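Local coordinates for protein 2-dehydro-3-deoxy-D-arabinonate dehydratase (Sulfolobus solfataricus, PDB 2Q1A) that catalyses the magnesium-dependent dehydration of 2-dehydro-3-deoxy-D-arabinonate to 2,5-dioxopentanoate, a step in the pentose oxidation pathway that leads to 2-oxoglutarate, at residues A[79-84]-A[112-117]; A[142-147]-A[254-259]; A[161-166]-A[270-275]; A[205-210]-A[223-228]. All blocks are in the same frame, centred on the assembly; numbering follows the deposited sequence.

Contact 1. Residues A[79-84]-A[112-117]; sequences SGISYE and RPEIFF. With 2KT (2-ketobutyric acid), chain C.
S79 faces I115 across two antiparallel strands as a non-hydrogen-bonded pair, the CA atoms of S79 and I115 4.6 Å apart. Its hydroxyl swings out to lie 3.1 Å from E114 O (S79 OG), where it may donate, although its proton has a second acceptor within reach; the CD1 methyl of I115 lies against the S79 hydroxyl. F116 reaches S79 from further along the partner strand. With CG set between the backbone N and the carbonyl carbon (chi1 59°), its ring turns back, bringing F116 CE2 to 3.9 Å from S79 N and F116 CZ to 4.0 Å from O3 of the bound 2-ketobutyrate.

At G80 the backbone N donates to the same E114 O (3.2 Å, 157°), approaching from above the carbonyl plane. The extended E114 side chain lays its carboxylate against the bare G80 CA, with E114 OE1 3.3 Å from it, so close that a beta carbon on this residue would collide with OE1.

I81 turns the chain in a left-handed conformation and aims its N at the ligand: I81 N donates to OXT of 2-ketobutyrate at 2.8 Å, almost straight (174°). Its CG1 crosses the E114 side chain obliquely, 3.9 Å from E114 OE1. I81, a substrate-binding residue, thus presents its backbone N to the bound keto acid.

Strand 76-80 lies between strands 114-119 and 250-253. Helix 233-241 packs on S79 and I115, helix 103-109 on I81, and K182 of helix 178-182 on F116, while P179 of the second subunit also touches F116.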
loop_
_atom_site.group_PDB
_atom_site.type_symbol
_atom_site.label_atom_id
_atom_site.label_comp_id
_atom_site.label_asym_id
_atom_site.label_seq_id
_atom_site.Cartn_x
_atom_site.Cartn_y
_atom_site.Cartn_z
ATOM N N SER A 79 -17.300 30.664 3.959
ATOM C CA SER A 79 -17.231 32.105 3.857
ATOM C C SER A 79 -18.468 32.669 4.538
ATOM O O SER A 79 -19.526 32.045 4.518
ATOM C CB SER A 79 -17.197 32.519 2.398
ATOM O OG SER A 79 -16.469 33.719 2.240
ATOM N N GLY A 80 -18.336 33.839 5.149
ATOM C CA GLY A 80 -19.439 34.412 5.914
ATOM C C GLY A 80 -19.892 35.780 5.448
ATOM O O GLY A 80 -19.085 36.581 4.977
ATOM N N ILE A 81 -21.194 36.031 5.588
ATOM C CA ILE A 81 -21.809 37.345 5.342
ATOM C C ILE A 81 -21.525 37.875 3.925
ATOM O O ILE A 81 -20.927 38.938 3.750
ATOM C CB ILE A 81 -21.415 38.387 6.449
ATOM C CG1 ILE A 81 -21.383 37.749 7.851
ATOM C CG2 ILE A 81 -22.336 39.611 6.422
ATOM C CD1 ILE A 81 -22.708 37.165 8.334
ATOM N N SER A 82 -21.962 37.119 2.921
ATOM C CA SER A 82 -21.700 37.455 1.520
ATOM C C SER A 82 -22.943 37.945 0.761
ATOM O O SER A 82 -22.900 38.147 -0.456
ATOM C CB SER A 82 -21.056 36.263 0.804
ATOM O OG SER A 82 -21.860 35.101 0.903
ATOM N N TYR A 83 -24.040 38.140 1.489
ATOM C CA TYR A 83 -25.283 38.657 0.914
ATOM C C TYR A 83 -25.730 39.929 1.632
ATOM O O TYR A 83 -25.387 40.138 2.799
ATOM C CB TYR A 83 -26.391 37.604 0.984
ATOM C CG TYR A 83 -26.245 36.469 -0.006
ATOM C CD1 TYR A 83 -25.466 35.352 0.295
ATOM C CD2 TYR A 83 -26.899 36.506 -1.240
ATOM C CE1 TYR A 83 -25.335 34.303 -0.607
ATOM C CE2 TYR A 83 -26.780 35.456 -2.150
ATOM C CZ TYR A 83 -25.995 34.360 -1.827
ATOM O OH TYR A 83 -25.866 33.319 -2.718
ATOM N N GLU A 84 -26.503 40.765 0.937
ATOM C CA GLU A 84 -26.958 42.053 1.479
ATOM C C GLU A 84 -27.665 41.927 2.828
ATOM O O GLU A 84 -27.353 42.667 3.765
ATOM C CB GLU A 84 -27.857 42.797 0.481
ATOM C CG GLU A 84 -27.134 43.245 -0.787
ATOM C CD GLU A 84 -27.820 44.397 -1.517
ATOM O OE1 GLU A 84 -29.036 44.619 -1.310
ATOM O OE2 GLU A 84 -27.130 45.082 -2.308
ATOM N N ARG A 112 -11.497 42.872 3.872
ATOM C CA ARG A 112 -11.269 41.467 4.203
ATOM C C ARG A 112 -12.590 40.750 4.535
ATOM O O ARG A 112 -13.286 41.133 5.482
ATOM C CB ARG A 112 -10.288 41.357 5.376
ATOM C CG ARG A 112 -9.859 39.931 5.714
ATOM C CD ARG A 112 -8.952 39.880 6.948
ATOM N NE ARG A 112 -7.658 40.527 6.720
ATOM C CZ ARG A 112 -6.591 39.941 6.174
ATOM N NH1 ARG A 112 -5.471 40.635 6.019
ATOM N NH2 ARG A 112 -6.627 38.673 5.787
ATOM N N PRO A 113 -12.938 39.710 3.749
ATOM C CA PRO A 113 -14.121 38.890 4.016
ATOM C C PRO A 113 -13.895 37.909 5.164
ATOM O O PRO A 113 -12.753 37.701 5.593
ATOM C CB PRO A 113 -14.304 38.117 2.711
ATOM C CG PRO A 113 -12.921 37.969 2.183
ATOM C CD PRO A 113 -12.220 39.255 2.542
ATOM N N GLU A 114 -14.981 37.322 5.660
ATOM C CA GLU A 114 -14.890 36.286 6.671
ATOM C C GLU A 114 -14.620 34.939 6.004
ATOM O O GLU A 114 -15.263 34.588 5.011
ATOM C CB GLU A 114 -16.166 36.224 7.507
ATOM C CG GLU A 114 -16.044 35.340 8.750
ATOM C CD GLU A 114 -17.389 34.939 9.327
ATOM O OE1 GLU A 114 -18.424 35.492 8.883
ATOM O OE2 GLU A 114 -17.408 34.070 10.228
ATOM N N ILE A 115 -13.639 34.221 6.548
ATOM C CA ILE A 115 -13.289 32.872 6.123
ATOM C C ILE A 115 -13.025 32.066 7.393
ATOM O O ILE A 115 -12.278 32.512 8.271
ATOM C CB ILE A 115 -12.004 32.865 5.237
ATOM C CG1 ILE A 115 -12.134 33.810 4.030
ATOM C CG2 ILE A 115 -11.606 31.439 4.820
ATOM C CD1 ILE A 115 -12.960 33.290 2.866
ATOM N N PHE A 116 -13.651 30.891 7.492
ATOM C CA PHE A 116 -13.471 30.009 8.650
ATOM C C PHE A 116 -13.290 28.561 8.212
ATOM O O PHE A 116 -13.646 28.200 7.086
ATOM C CB PHE A 116 -14.646 30.141 9.630
ATOM C CG PHE A 116 -15.988 29.802 9.028
ATOM C CD1 PHE A 116 -16.522 28.519 9.160
ATOM C CD2 PHE A 116 -16.715 30.764 8.324
ATOM C CE1 PHE A 116 -17.758 28.193 8.593
ATOM C CE2 PHE A 116 -17.953 30.449 7.748
ATOM C CZ PHE A 116 -18.478 29.157 7.887
ATOM N N PHE A 117 -12.724 27.741 9.098
ATOM C CA PHE A 117 -12.594 26.305 8.837
ATOM C C PHE A 117 -13.901 25.604 9.180
ATOM O O PHE A 117 -14.437 25.774 10.284
ATOM C CB PHE A 117 -11.434 25.693 9.631
ATOM C CG PHE A 117 -11.160 24.250 9.289
ATOM C CD1 PHE A 117 -11.576 23.225 10.140
ATOM C CD2 PHE A 117 -10.502 23.911 8.109
ATOM C CE1 PHE A 117 -11.331 21.884 9.827
ATOM C CE2 PHE A 117 -10.259 22.567 7.785
ATOM C CZ PHE A 117 -10.677 21.556 8.647
HETATM C C4 2KT C . -21.225 32.669 9.482
HETATM C C3 2KT C . -21.696 33.173 8.393
HETATM C C2 2KT C . -22.095 32.310 7.548
HETATM O O3 2KT C . -21.922 31.102 7.733
HETATM C C 2KT C . -22.716 32.704 6.429
HETATM O OXT 2KT C . -22.907 33.922 6.206
HETATM O O 2KT C . -23.105 31.836 5.609
#

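Contact 2. Residues A[142-147]-A[254-259]; sequences PEPELA and TGTAIV. With MG (magnesium ion), chain B; 2KT (2-ketobutyric acid), chain C.
T256 and P144 carry much of this interface. T256 OG1, anti to the backbone N (chi1 -164°), donates to P144 O (3.0 Å) from above the carbonyl plane, while CG2 meets the E143 side chain at about a right angle, T256 CG2 lying 3.7 Å from E143 OE2. A valine here would probably leave P144 O relying on its bound water and the loop less firmly tied to the strand. The proline ring itself crosses I258 at about a right angle, P144 CG 3.8 Å from I258 CB.

T254 anchors the start of the loop: its N and its OG1 both donate to L146 O, the hydroxyl at 2.7 Å (T254 OG1 to L146 O). Between these anchors E145 OE2 takes G255 N (2.8 Å) from above the carboxylate plane and also binds T253 OG1.

One oxygen of each glutamate binds the magnesium ion, E143 OE2 at 2.1 Å and E145 OE1 at 2.0 Å; R89 holds E143 OE1. T256 N donates to O of 2-ketobutyrate (2.9 Å). D164, a water and two oxygens of the chelating keto acid make six ligands, the acidic metal centre of the FAH family with the substrate-binding T256 beside it.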
loop_
_atom_site.group_PDB
_atom_site.type_symbol
_atom_site.label_atom_id
_atom_site.label_comp_id
_atom_site.label_asym_id
_atom_site.label_seq_id
_atom_site.Cartn_x
_atom_site.Cartn_y
_atom_site.Cartn_z
ATOM N N PRO A 142 -30.124 24.980 9.175
ATOM C CA PRO A 142 -29.336 24.641 7.997
ATOM C C PRO A 142 -29.053 25.891 7.167
ATOM O O PRO A 142 -29.907 26.776 7.077
ATOM C CB PRO A 142 -30.252 23.685 7.229
ATOM C CG PRO A 142 -31.645 24.110 7.609
ATOM C CD PRO A 142 -31.562 24.687 8.995
ATOM N N GLU A 143 -27.863 25.974 6.581
ATOM C CA GLU A 143 -27.535 27.104 5.725
ATOM C C GLU A 143 -27.326 26.651 4.275
ATOM O O GLU A 143 -26.300 26.052 3.943
ATOM C CB GLU A 143 -26.330 27.873 6.276
ATOM C CG GLU A 143 -26.582 28.536 7.646
ATOM C CD GLU A 143 -25.436 29.444 8.115
ATOM O OE1 GLU A 143 -25.535 30.011 9.230
ATOM O OE2 GLU A 143 -24.438 29.589 7.370
ATOM N N PRO A 144 -28.316 26.917 3.408
ATOM C CA PRO A 144 -28.229 26.524 2.002
ATOM C C PRO A 144 -27.222 27.388 1.269
ATOM O O PRO A 144 -27.373 28.609 1.229
ATOM C CB PRO A 144 -29.646 26.777 1.467
ATOM C CG PRO A 144 -30.232 27.791 2.376
ATOM C CD PRO A 144 -29.587 27.597 3.721
ATOM N N GLU A 145 -26.193 26.759 0.708
ATOM C CA GLU A 145 -25.089 27.501 0.103
ATOM C C GLU A 145 -24.593 26.860 -1.186
ATOM O O GLU A 145 -24.600 25.636 -1.327
ATOM C CB GLU A 145 -23.932 27.623 1.099
ATOM C CG GLU A 145 -24.320 28.219 2.450
ATOM C CD GLU A 145 -23.132 28.588 3.325
ATOM O OE1 GLU A 145 -23.358 28.910 4.514
ATOM O OE2 GLU A 145 -21.976 28.574 2.836
ATOM N N LEU A 146 -24.178 27.695 -2.131
ATOM C CA LEU A 146 -23.425 27.231 -3.287
ATOM C C LEU A 146 -21.964 27.045 -2.866
ATOM O O LEU A 146 -21.384 27.900 -2.178
ATOM C CB LEU A 146 -23.526 28.233 -4.441
ATOM C CG LEU A 146 -22.691 27.969 -5.699
ATOM C CD1 LEU A 146 -23.244 26.790 -6.487
ATOM C CD2 LEU A 146 -22.620 29.219 -6.573
ATOM N N ALA A 147 -21.381 25.922 -3.273
ATOM C CA ALA A 147 -20.015 25.596 -2.904
ATOM C C ALA A 147 -19.180 25.220 -4.121
ATOM O O ALA A 147 -19.667 24.562 -5.044
ATOM C CB ALA A 147 -19.999 24.485 -1.882
ATOM N N THR A 254 -19.801 29.211 -0.058
ATOM C CA THR A 254 -19.764 30.659 -0.306
ATOM C C THR A 254 -20.684 31.567 0.530
ATOM O O THR A 254 -20.799 32.759 0.239
ATOM C CB THR A 254 -19.977 30.965 -1.804
ATOM O OG1 THR A 254 -21.297 30.567 -2.194
ATOM C CG2 THR A 254 -18.954 30.217 -2.653
ATOM N N GLY A 255 -21.325 31.027 1.564
ATOM C CA GLY A 255 -22.218 31.827 2.418
ATOM C C GLY A 255 -23.696 31.706 2.061
ATOM O O GLY A 255 -24.044 31.458 0.901
ATOM N N THR A 256 -24.564 31.886 3.055
ATOM C CA THR A 256 -26.014 31.736 2.858
ATOM C C THR A 256 -26.791 33.056 2.812
ATOM O O THR A 256 -26.351 34.074 3.356
ATOM C CB THR A 256 -26.654 30.814 3.930
ATOM O OG1 THR A 256 -27.956 30.412 3.493
ATOM C CG2 THR A 256 -26.769 31.519 5.285
ATOM N N ALA A 257 -27.952 33.018 2.163
ATOM C CA ALA A 257 -28.873 34.155 2.125
ATOM C C ALA A 257 -30.235 33.821 2.746
ATOM O O ALA A 257 -31.056 34.718 2.965
ATOM C CB ALA A 257 -29.055 34.635 0.703
ATOM N N ILE A 258 -30.472 32.538 3.019
ATOM C CA ILE A 258 -31.749 32.087 3.566
ATOM C C ILE A 258 -31.611 31.727 5.046
ATOM O O ILE A 258 -30.986 30.721 5.404
ATOM C CB ILE A 258 -32.348 30.902 2.756
ATOM C CG1 ILE A 258 -32.433 31.258 1.267
ATOM C CG2 ILE A 258 -33.716 30.532 3.301
ATOM C CD1 ILE A 258 -32.710 30.093 0.347
ATOM N N VAL A 259 -32.198 32.568 5.893
ATOM C CA VAL A 259 -32.105 32.427 7.340
ATOM C C VAL A 259 -33.509 32.336 7.954
ATOM O O VAL A 259 -34.188 33.355 8.102
ATOM C CB VAL A 259 -31.317 33.610 7.981
ATOM C CG1 VAL A 259 -31.106 33.382 9.477
ATOM C CG2 VAL A 259 -29.976 33.820 7.280
HETATM MG MG MG B . -22.665 29.578 6.323
HETATM C C4 2KT C . -21.225 32.669 9.482
HETATM C C3 2KT C . -21.696 33.173 8.393
HETATM C C2 2KT C . -22.095 32.310 7.548
HETATM O O3 2KT C . -21.922 31.102 7.733
HETATM C C 2KT C . -22.716 32.704 6.429
HETATM O OXT 2KT C . -22.907 33.922 6.206
HETATM O O 2KT C . -23.105 31.836 5.609
HETATM O O HOH W 1 -29.985 29.721 7.809
HETATM O O HOH W 2 -28.433 31.039 0.245
HETATM O O HOH W 3 -20.927 29.817 4.990
HETATM O O HOH W 4 -23.872 30.762 -1.538
#

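Contact 3. Residues A[161-166]-A[270-275]; sequences IMDDVS and DIVEIT. With MG (magnesium ion), chain B.
I274 points CG1 anti to its carbonyl carbon (chi1 -53°) and continues extended, which carries CD1 across to D163, 3.8 Å from D163 CB, and leaves CG2 to meet I161. D163 places CG anti to the backbone N (chi1 -173°), so that its carboxylate extends to the strand opposite, with OD2 3.7 Å from V272 CG1.

The two isoleucines slide past each other in opposite directions. I161 CG2 touches I274 CG2 at 3.6 Å, and I161 CD1 comes over the backbone at 3.8 Å from I274 O. D163 and I274 instead cross at about a right angle, the methyl lying beside the aspartate stem; D163 and V272 approach from opposite directions. No hydrogen bond joins the segments. The axes of strands 161-164 and 271-275 pass 8.0 Å apart at 138°, too far for backbone pairing, and the segments meet mainly through side chains.

On strand 161-164 the neighbours of the packing residues turn elsewhere. M162 points away from strand 271-275, and D164, at the centre of an inverse gamma turn, binds the magnesium ion through OD2 at 2.0 Å. K182 also donates to that oxygen, K118 forms a salt bridge with D164 OD1, and S166 OG donates to D164 O at 2.8 Å.

The side of this strand toward strand 271-275 thus mixes an isoleucine with an aspartate, while D164 next along the chain is a metal ligand. The buried D163 carboxylate receives a weak bond from E143 N at OD1, while OD2 lies against hydrocarbon, a setting that would probably make its charge costly.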
loop_
_atom_site.group_PDB
_atom_site.type_symbol
_atom_site.label_atom_id
_atom_site.label_comp_id
_atom_site.label_asym_id
_atom_site.label_seq_id
_atom_site.Cartn_x
_atom_site.Cartn_y
_atom_site.Cartn_z
ATOM N N ILE A 161 -24.022 21.647 -4.020
ATOM C CA ILE A 161 -24.862 22.187 -2.958
ATOM C C ILE A 161 -24.246 21.824 -1.612
ATOM O O ILE A 161 -23.929 20.654 -1.376
ATOM C CB ILE A 161 -26.288 21.566 -3.007
ATOM C CG1 ILE A 161 -26.991 21.908 -4.324
ATOM C CG2 ILE A 161 -27.111 21.975 -1.778
ATOM C CD1 ILE A 161 -27.991 20.867 -4.757
ATOM N N MET A 162 -24.095 22.807 -0.727
ATOM C CA MET A 162 -23.667 22.515 0.639
ATOM C C MET A 162 -24.644 23.043 1.680
ATOM O O MET A 162 -25.269 24.093 1.505
ATOM C CB MET A 162 -22.248 23.042 0.931
ATOM C CG MET A 162 -21.670 22.572 2.278
ATOM S SD MET A 162 -19.874 22.713 2.458
ATOM C CE MET A 162 -19.318 21.242 1.605
ATOM N N ASP A 163 -24.740 22.293 2.768
ATOM C CA ASP A 163 -25.471 22.692 3.941
ATOM C C ASP A 163 -24.480 23.007 5.075
ATOM O O ASP A 163 -23.934 22.101 5.708
ATOM C CB ASP A 163 -26.426 21.565 4.331
ATOM C CG ASP A 163 -27.370 21.946 5.449
ATOM O OD1 ASP A 163 -27.168 23.001 6.085
ATOM O OD2 ASP A 163 -28.320 21.170 5.697
ATOM N N ASP A 164 -24.254 24.295 5.323
ATOM C CA ASP A 164 -23.435 24.732 6.450
ATOM C C ASP A 164 -24.261 24.694 7.749
ATOM O O ASP A 164 -24.756 25.715 8.237
ATOM C CB ASP A 164 -22.819 26.122 6.159
ATOM C CG ASP A 164 -22.097 26.733 7.363
ATOM O OD1 ASP A 164 -21.636 26.003 8.261
ATOM O OD2 ASP A 164 -21.989 27.975 7.407
ATOM N N VAL A 165 -24.397 23.498 8.310
ATOM C CA VAL A 165 -25.184 23.300 9.527
ATOM C C VAL A 165 -24.582 24.103 10.692
ATOM O O VAL A 165 -23.406 23.948 11.013
ATOM C CB VAL A 165 -25.313 21.786 9.871
ATOM C CG1 VAL A 165 -26.313 21.562 10.984
ATOM C CG2 VAL A 165 -25.727 20.993 8.638
ATOM N N SER A 166 -25.389 24.964 11.310
ATOM C CA SER A 166 -24.886 25.883 12.346
ATOM C C SER A 166 -25.711 25.888 13.642
ATOM O O SER A 166 -26.918 26.143 13.612
ATOM C CB SER A 166 -24.806 27.318 11.795
ATOM O OG SER A 166 -24.263 27.358 10.484
ATOM N N ASP A 270 -36.470 15.579 11.271
ATOM C CA ASP A 270 -36.653 16.600 10.218
ATOM C C ASP A 270 -35.982 16.197 8.902
ATOM O O ASP A 270 -35.085 15.355 8.887
ATOM C CB ASP A 270 -36.107 17.969 10.653
ATOM C CG ASP A 270 -37.104 18.788 11.473
ATOM O OD1 ASP A 270 -38.325 18.500 11.445
ATOM O OD2 ASP A 270 -36.648 19.743 12.146
ATOM N N ILE A 271 -36.426 16.801 7.804
ATOM C CA ILE A 271 -35.874 16.536 6.479
ATOM C C ILE A 271 -35.549 17.867 5.822
ATOM O O ILE A 271 -36.443 18.675 5.570
ATOM C CB ILE A 271 -36.871 15.753 5.562
ATOM C CG1 ILE A 271 -37.478 14.517 6.266
ATOM C CG2 ILE A 271 -36.227 15.400 4.218
ATOM C CD1 ILE A 271 -36.496 13.414 6.663
ATOM N N VAL A 272 -34.266 18.094 5.550
ATOM C CA VAL A 272 -33.817 19.324 4.917
ATOM C C VAL A 272 -33.641 19.057 3.432
ATOM O O VAL A 272 -32.990 18.087 3.047
ATOM C CB VAL A 272 -32.490 19.835 5.550
ATOM C CG1 VAL A 272 -31.920 21.010 4.771
ATOM C CG2 VAL A 272 -32.704 20.225 7.017
ATOM N N GLU A 273 -34.229 19.916 2.604
ATOM C CA GLU A 273 -34.132 19.788 1.158
ATOM C C GLU A 273 -33.639 21.088 0.538
ATOM O O GLU A 273 -34.272 22.140 0.690
ATOM C CB GLU A 273 -35.482 19.418 0.544
ATOM C CG GLU A 273 -36.220 18.266 1.219
ATOM C CD GLU A 273 -37.510 17.887 0.491
ATOM O OE1 GLU A 273 -37.793 18.470 -0.583
ATOM O OE2 GLU A 273 -38.241 17.002 0.989
ATOM N N ILE A 274 -32.519 21.008 -0.177
ATOM C CA ILE A 274 -31.899 22.189 -0.763
ATOM C C ILE A 274 -31.755 22.040 -2.272
ATOM O O ILE A 274 -31.170 21.075 -2.753
ATOM C CB ILE A 274 -30.531 22.506 -0.108
ATOM C CG1 ILE A 274 -30.675 22.587 1.417
ATOM C CG2 ILE A 274 -29.964 23.805 -0.666
ATOM C CD1 ILE A 274 -29.376 22.501 2.183
ATOM N N THR A 275 -32.290 23.003 -3.015
ATOM C CA THR A 275 -32.269 22.945 -4.470
ATOM C C THR A 275 -31.482 24.110 -5.050
ATOM O O THR A 275 -31.647 25.241 -4.605
ATOM C CB THR A 275 -33.710 22.938 -5.039
ATOM O OG1 THR A 275 -34.437 21.844 -4.462
ATOM C CG2 THR A 275 -33.714 22.798 -6.562
HETATM MG MG MG B . -22.665 29.578 6.323
HETATM O O HOH W 3 -20.927 29.817 4.990
#

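Contact 4. Residues A[205-210]-A[223-228]; sequences SLDITL and SVNTNK
T226 OG1 is held by two partners: L206 N donates to it (2.7 Å, 150°), and it is bonded to P203 O just before the strand. Its place between the backbone N and the carbonyl carbon (chi1 45°) lets the hydroxyl reach L206 N while T226 N donates to L206 O at 3.0 Å, so both polar backbone atoms of L206 are held by one threonine. The CG2 methyl meets the isoleucine across the hairpin, T226 CG2 3.7 Å from I208 CD1.

N225 ND2 donates to D207 OD1 (2.7 Å) in its own amide plane but from above the carboxylate, the two planes being 82° apart. N225 OD1 takes N227 N on a lone pair at 3.1 Å, an Asx turn that leads into the 3-10 segment 226-228. A leucine in its place would probably leave D207 without its amide mate and the turn without its side-chain acceptor.

I208 and V224 exchange two backbone bonds, I208 N to V224 O being 3.0 Å; T209 OG1 and S223 OG meet at 3.2 Å.

Strand 217-225 is outermost in its sheet within the chain; strand 207-214 also pairs with strand 271-276, and I208 packs on P144 of strand 140-150.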
loop_
_atom_site.group_PDB
_atom_site.type_symbol
_atom_site.label_atom_id
_atom_site.label_comp_id
_atom_site.label_asym_id
_atom_site.label_seq_id
_atom_site.Cartn_x
_atom_site.Cartn_y
_atom_site.Cartn_z
ATOM N N SER A 205 -26.410 33.567 -11.245
ATOM C CA SER A 205 -27.771 33.530 -11.784
ATOM C C SER A 205 -28.419 32.149 -11.598
ATOM O O SER A 205 -28.852 31.513 -12.566
ATOM C CB SER A 205 -27.774 33.936 -13.260
ATOM O OG SER A 205 -29.085 34.253 -13.686
ATOM N N LEU A 206 -28.479 31.707 -10.342
ATOM C CA LEU A 206 -29.033 30.406 -9.978
ATOM C C LEU A 206 -29.974 30.560 -8.794
ATOM O O LEU A 206 -29.707 31.350 -7.882
ATOM C CB LEU A 206 -27.915 29.430 -9.594
ATOM C CG LEU A 206 -26.694 29.279 -10.508
ATOM C CD1 LEU A 206 -25.508 28.736 -9.719
ATOM C CD2 LEU A 206 -26.994 28.406 -11.728
ATOM N N ASP A 207 -31.066 29.795 -8.806
ATOM C CA ASP A 207 -32.028 29.804 -7.707
ATOM C C ASP A 207 -31.654 28.792 -6.629
ATOM O O ASP A 207 -31.442 27.613 -6.917
ATOM C CB ASP A 207 -33.446 29.534 -8.223
ATOM C CG ASP A 207 -33.989 30.675 -9.068
ATOM O OD1 ASP A 207 -34.010 31.828 -8.579
ATOM O OD2 ASP A 207 -34.395 30.418 -10.224
ATOM N N ILE A 208 -31.563 29.268 -5.393
ATOM C CA ILE A 208 -31.308 28.403 -4.246
ATOM C C ILE A 208 -32.581 28.343 -3.408
ATOM O O ILE A 208 -33.109 29.383 -3.010
ATOM C CB ILE A 208 -30.114 28.902 -3.380
ATOM C CG1 ILE A 208 -28.840 29.034 -4.230
ATOM C CG2 ILE A 208 -29.882 27.965 -2.193
ATOM C CD1 ILE A 208 -27.649 29.653 -3.498
ATOM N N THR A 209 -33.068 27.130 -3.147
ATOM C CA THR A 209 -34.315 26.936 -2.406
ATOM C C THR A 209 -34.107 26.035 -1.195
ATOM O O THR A 209 -33.524 24.959 -1.314
ATOM C CB THR A 209 -35.411 26.326 -3.309
ATOM O OG1 THR A 209 -35.465 27.044 -4.546
ATOM C CG2 THR A 209 -36.775 26.377 -2.629
ATOM N N LEU A 210 -34.595 26.485 -0.041
ATOM C CA LEU A 210 -34.576 25.692 1.184
ATOM C C LEU A 210 -35.992 25.327 1.653
ATOM O O LEU A 210 -36.860 26.194 1.784
ATOM C CB LEU A 210 -33.830 26.443 2.292
ATOM C CG LEU A 210 -33.944 25.957 3.744
ATOM C CD1 LEU A 210 -33.222 24.634 3.983
ATOM C CD2 LEU A 210 -33.423 27.024 4.693
ATOM N N SER A 223 -36.463 31.076 -0.699
ATOM C CA SER A 223 -35.693 31.076 -1.936
ATOM C C SER A 223 -35.011 32.417 -2.227
ATOM O O SER A 223 -35.648 33.473 -2.173
ATOM C CB SER A 223 -36.583 30.665 -3.107
ATOM O OG SER A 223 -35.800 30.206 -4.194
ATOM N N VAL A 224 -33.713 32.362 -2.522
ATOM C CA VAL A 224 -32.935 33.535 -2.938
ATOM C C VAL A 224 -32.084 33.190 -4.168
ATOM O O VAL A 224 -31.574 32.073 -4.289
ATOM C CB VAL A 224 -32.029 34.076 -1.793
ATOM C CG1 VAL A 224 -31.149 35.214 -2.279
ATOM C CG2 VAL A 224 -32.861 34.542 -0.605
ATOM N N ASN A 225 -31.948 34.147 -5.082
ATOM C CA ASN A 225 -31.105 33.981 -6.263
ATOM C C ASN A 225 -29.687 34.519 -6.033
ATOM O O ASN A 225 -29.484 35.466 -5.264
ATOM C CB ASN A 225 -31.754 34.631 -7.490
ATOM C CG ASN A 225 -31.150 34.145 -8.804
ATOM O OD1 ASN A 225 -30.072 34.587 -9.212
ATOM N ND2 ASN A 225 -31.854 33.237 -9.478
ATOM N N THR A 226 -28.717 33.899 -6.703
ATOM C CA THR A 226 -27.297 34.212 -6.522
ATOM C C THR A 226 -26.882 35.562 -7.109
ATOM O O THR A 226 -25.759 36.025 -6.872
ATOM C CB THR A 226 -26.380 33.098 -7.088
ATOM O OG1 THR A 226 -26.847 32.693 -8.380
ATOM C CG2 THR A 226 -26.353 31.892 -6.154
ATOM N N ASN A 227 -27.779 36.194 -7.867
ATOM C CA ASN A 227 -27.553 37.566 -8.327
ATOM C C ASN A 227 -27.596 38.582 -7.177
ATOM O O ASN A 227 -27.359 39.771 -7.378
ATOM C CB ASN A 227 -28.524 37.947 -9.457
ATOM C CG ASN A 227 -29.991 37.814 -9.060
ATOM O OD1 ASN A 227 -30.375 38.057 -7.912
ATOM N ND2 ASN A 227 -30.821 37.436 -10.024
ATOM N N LYS A 228 -27.887 38.097 -5.972
ATOM C CA LYS A 228 -27.931 38.942 -4.782
ATOM C C LYS A 228 -26.650 38.848 -3.943
ATOM O O LYS A 228 -26.512 39.545 -2.934
ATOM C CB LYS A 228 -29.166 38.613 -3.933
ATOM C CG LYS A 228 -30.491 38.938 -4.624
ATOM C CD LYS A 228 -31.684 38.580 -3.741
ATOM C CE LYS A 228 -32.895 38.152 -4.576
ATOM N NZ LYS A 228 -33.949 37.485 -3.742
#

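How the contacts relate
Contacts 1, 2 and 3 are buried, whereas contact 4 is a hairpin with one partly solvent-facing side. Contacts 1 and 2 share the ligand pocket: backbone N atoms of both hold the keto acid, and S82 of contact 1 probably bonds to T254 of contact 2. Contacts 2 and 3 meet at the magnesium ion, their strands 140-150 and 156-167 being paired neighbours. Contact 3 is largely van der Waals packing, with the D163 carboxylate set against hydrocarbon, and has no hydrogen bond between its segments. Contact 4 relies on backbone and hydroxyl or amide bonds, and its strand 207-214 pairs with strand 271-276 of contact 3. I258 of contact 2 rests on that hairpin, and Y83 of contact 1 also touches it.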